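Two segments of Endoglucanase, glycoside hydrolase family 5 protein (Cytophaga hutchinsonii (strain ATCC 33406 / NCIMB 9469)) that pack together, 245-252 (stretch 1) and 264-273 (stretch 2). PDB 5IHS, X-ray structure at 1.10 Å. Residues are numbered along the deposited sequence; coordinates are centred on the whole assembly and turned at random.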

# COMPACT_ATOMS: atom_id res chain seq x y z
N PHE A 245 -7.25 -0.74 4.91
CA PHE A 245 -5.80 -0.87 4.77
C PHE A 245 -5.25 0.50 4.38
O PHE A 245 -5.69 1.08 3.38
CB PHE A 245 -5.49 -1.93 3.70
CG PHE A 245 -4.07 -2.48 3.69
CD1 PHE A 245 -2.94 -1.67 3.72
CD2 PHE A 245 -3.87 -3.85 3.59
CE1 PHE A 245 -1.66 -2.21 3.69
CE2 PHE A 245 -2.59 -4.39 3.56
CZ PHE A 245 -1.50 -3.57 3.60
N VAL A 246 -4.33 1.04 5.18
CA VAL A 246 -3.69 2.30 4.85
C VAL A 246 -2.53 1.99 3.91
O VAL A 246 -1.38 1.80 4.32
CB VAL A 246 -3.27 3.08 6.11
CG1 VAL A 246 -2.46 4.31 5.73
CG2 VAL A 246 -4.50 3.49 6.90
N THR A 247 -2.83 1.92 2.60
CA THR A 247 -1.77 1.60 1.66
C THR A 247 -0.84 2.77 1.42
O THR A 247 0.22 2.58 0.83
CB THR A 247 -2.33 1.09 0.32
OG1 THR A 247 -3.12 2.13 -0.26
CG2 THR A 247 -3.16 -0.19 0.49
N GLU A 248 -1.21 3.97 1.88
CA GLU A 248 -0.36 5.13 1.75
C GLU A 248 -0.70 6.14 2.83
O GLU A 248 -1.88 6.49 3.02
CB GLU A 248 -0.56 5.79 0.37
CG GLU A 248 0.50 6.79 0.02
CD GLU A 248 0.18 7.52 -1.28
OE1 GLU A 248 0.02 6.84 -2.33
OE2 GLU A 248 0.08 8.77 -1.23
N TYR A 249 0.32 6.64 3.52
CA TYR A 249 0.14 7.79 4.41
C TYR A 249 1.43 8.59 4.39
O TYR A 249 2.51 8.05 4.13
CB TYR A 249 -0.23 7.38 5.87
CG TYR A 249 0.95 6.82 6.62
CD1 TYR A 249 1.30 5.48 6.48
CD2 TYR A 249 1.73 7.61 7.45
CE1 TYR A 249 2.41 4.95 7.13
CE2 TYR A 249 2.85 7.10 8.10
CZ TYR A 249 3.19 5.77 7.93
OH TYR A 249 4.31 5.29 8.56
N GLY A 250 1.32 9.87 4.70
CA GLY A 250 2.47 10.72 4.88
C GLY A 250 2.65 11.16 6.33
O GLY A 250 1.90 10.80 7.22
N THR A 251 3.68 11.98 6.53
CA THR A 251 3.93 12.62 7.82
C THR A 251 3.67 14.13 7.78
O THR A 251 3.95 14.83 8.76
CB THR A 251 5.38 12.39 8.24
OG1 THR A 251 6.23 12.97 7.24
CG2 THR A 251 5.69 10.91 8.42
N CYS A 252 3.15 14.64 6.67
CA CYS A 252 3.14 16.07 6.39
C CYS A 252 1.78 16.44 5.82
O CYS A 252 0.81 15.68 5.91
CB CYS A 252 4.31 16.41 5.46
SG CYS A 252 4.31 15.49 3.93
N GLU A 264 0.98 14.60 15.31
CA GLU A 264 -0.26 14.11 14.72
C GLU A 264 -0.06 12.74 14.08
O GLU A 264 -0.95 11.89 14.14
CB GLU A 264 -0.84 15.11 13.72
CG GLU A 264 -2.22 14.72 13.21
CD GLU A 264 -3.33 14.85 14.25
OE1 GLU A 264 -3.22 15.74 15.12
OE2 GLU A 264 -4.29 14.06 14.18
N THR A 265 1.12 12.50 13.48
CA THR A 265 1.40 11.16 12.95
C THR A 265 1.29 10.12 14.06
O THR A 265 0.71 9.05 13.86
CB THR A 265 2.78 11.12 12.28
OG1 THR A 265 2.88 12.07 11.22
CG2 THR A 265 3.06 9.75 11.68
N ALA A 266 1.80 10.44 15.25
CA ALA A 266 1.72 9.51 16.37
C ALA A 266 0.28 9.24 16.80
O ALA A 266 -0.04 8.12 17.20
CB ALA A 266 2.54 10.03 17.55
N LEU A 267 -0.60 10.25 16.73
CA LEU A 267 -2.01 10.00 17.02
C LEU A 267 -2.61 9.04 16.01
O LEU A 267 -3.44 8.19 16.36
CB LEU A 267 -2.81 11.30 17.03
CG LEU A 267 -2.48 12.28 18.16
CD1 LEU A 267 -3.41 13.47 18.07
CD2 LEU A 267 -2.57 11.64 19.54
N TRP A 268 -2.20 9.14 14.74
CA TRP A 268 -2.64 8.17 13.75
C TRP A 268 -2.09 6.78 14.05
O TRP A 268 -2.83 5.80 13.96
CB TRP A 268 -2.24 8.63 12.35
CG TRP A 268 -3.21 9.58 11.74
CD1 TRP A 268 -3.12 10.94 11.66
CD2 TRP A 268 -4.44 9.22 11.09
NE1 TRP A 268 -4.21 11.45 10.99
CE2 TRP A 268 -5.04 10.41 10.63
CE3 TRP A 268 -5.08 8.01 10.85
CZ2 TRP A 268 -6.25 10.42 9.93
CZ3 TRP A 268 -6.27 8.01 10.15
CH2 TRP A 268 -6.84 9.21 9.71
N TYR A 269 -0.79 6.67 14.37
CA TYR A 269 -0.25 5.35 14.71
C TYR A 269 -1.03 4.72 15.86
O TYR A 269 -1.29 3.51 15.85
CB TYR A 269 1.22 5.43 15.08
CG TYR A 269 2.21 5.70 13.96
CD1 TYR A 269 2.02 5.23 12.66
CD2 TYR A 269 3.38 6.38 14.24
CE1 TYR A 269 2.96 5.47 11.67
CE2 TYR A 269 4.33 6.61 13.27
CZ TYR A 269 4.13 6.15 11.99
OH TYR A 269 5.10 6.40 11.04
N GLU A 270 -1.39 5.52 16.87
CA GLU A 270 -2.15 4.99 18.00
C GLU A 270 -3.48 4.40 17.54
O GLU A 270 -3.86 3.29 17.93
CB GLU A 270 -2.37 6.13 19.01
CG GLU A 270 -3.18 5.79 20.23
CD GLU A 270 -3.16 6.96 21.21
OE1 GLU A 270 -3.72 8.02 20.87
OE2 GLU A 270 -2.54 6.84 22.29
N PHE A 271 -4.19 5.13 16.68
CA PHE A 271 -5.47 4.66 16.15
C PHE A 271 -5.30 3.41 15.30
O PHE A 271 -6.04 2.43 15.45
CB PHE A 271 -6.09 5.79 15.33
CG PHE A 271 -7.34 5.41 14.59
CD1 PHE A 271 -8.56 5.37 15.25
CD2 PHE A 271 -7.30 5.12 13.24
CE1 PHE A 271 -9.72 5.01 14.57
CE2 PHE A 271 -8.46 4.77 12.56
CZ PHE A 271 -9.66 4.72 13.23
N LEU A 272 -4.32 3.42 14.40
CA LEU A 272 -4.13 2.28 13.51
C LEU A 272 -3.75 1.03 14.29
O LEU A 272 -4.27 -0.06 14.03
CB LEU A 272 -3.08 2.60 12.44
CG LEU A 272 -3.41 3.80 11.56
CD1 LEU A 272 -2.22 4.18 10.70
CD2 LEU A 272 -4.64 3.53 10.69
N ASP A 273 -2.87 1.17 15.28
CA ASP A 273 -2.49 0.02 16.09
C ASP A 273 -3.67 -0.49 16.91
O ASP A 273 -3.83 -1.70 17.09
CB ASP A 273 -1.32 0.39 17.00
CG ASP A 273 0.01 0.50 16.26
OD1 ASP A 273 0.14 0.03 15.10
OD2 ASP A 273 0.94 1.06 16.88

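Strand 245-249 and helix 264-273 of the endoglucanase run at 140° to one another, their axes 11.3 Å apart at closest approach; the two stretches touch at three places, two from the strand and one from the loop that follows it, burying 253 Å² summed over both sides. At one end, Val246 meets Leu272. Both CA-to-CB bonds point toward the other stretch, and the two CA atoms lie 8.7 Å apart. Val246 is in the t rotamer (chi1 174°), common for valine on a strand, and Leu272 combines m with t (-59°, 170°), a combination common for leucine on a helix; so placed, Val246 CG2 rests against Leu272 CD2 at 3.8 Å, a purely apolar contact between two buried residues.

The middle belongs to two tyrosines. Tyr249, in the p rotamer (chi1 74°, chi2 -83°), starts from a CB directed toward the helix and carries its ring out to it. A strand tolerates p for an aromatic; on a helix it would bring the ring against the backbone, and Tyr269 takes m. Tyr269 leaves the helix sideways, but with chi1 at -72° and chi2 at -33° its end comes nearer the strand. The hydroxyls meet in the sole hydrogen bond between the stretches, Tyr249 OH to Tyr269 OH at 2.8 Å, and either could be the donor. Each hydroxyl lies at the edge of the other ring, near its plane. The rings are steeply inclined, with planes at 82° and centroids 5.8 Å apart, an oblique arrangement in which Tyr249 CZ also approaches Tyr269 CE1 to 3.8 Å. Tyrosine suits both places: the ring supplies length and apolar surface, while the hydroxyl finds a polar partner in a buried setting.

At the far end the backbones draw closer, with the CA atoms of Thr251 and Thr265 only 5.9 Å apart, and short side chains suffice. Thr265 points toward stretch 1 in the m rotamer (chi1 -58°), bringing its OG1 to 3.6 Å from Thr251 CA. This is packing; the hydroxyls of both threonines are hydrogen-bonded elsewhere in the structure. Thr265 CG2 also lies 4.5 Å from Tyr249 CE2, a loose contact. Thr251, in the p rotamer, points sideways, and its CB is 3.9 Å from Thr265 OG1. Between Tyr249 and Thr251, Gly250 has no side chain to contribute; its carbonyl O, 4.3 Å from Thr265 OG1, is buried without a polar partner.

The helix presents Thr265, Tyr269 and Leu272 at spacings of four and three residues, keeping them along one side.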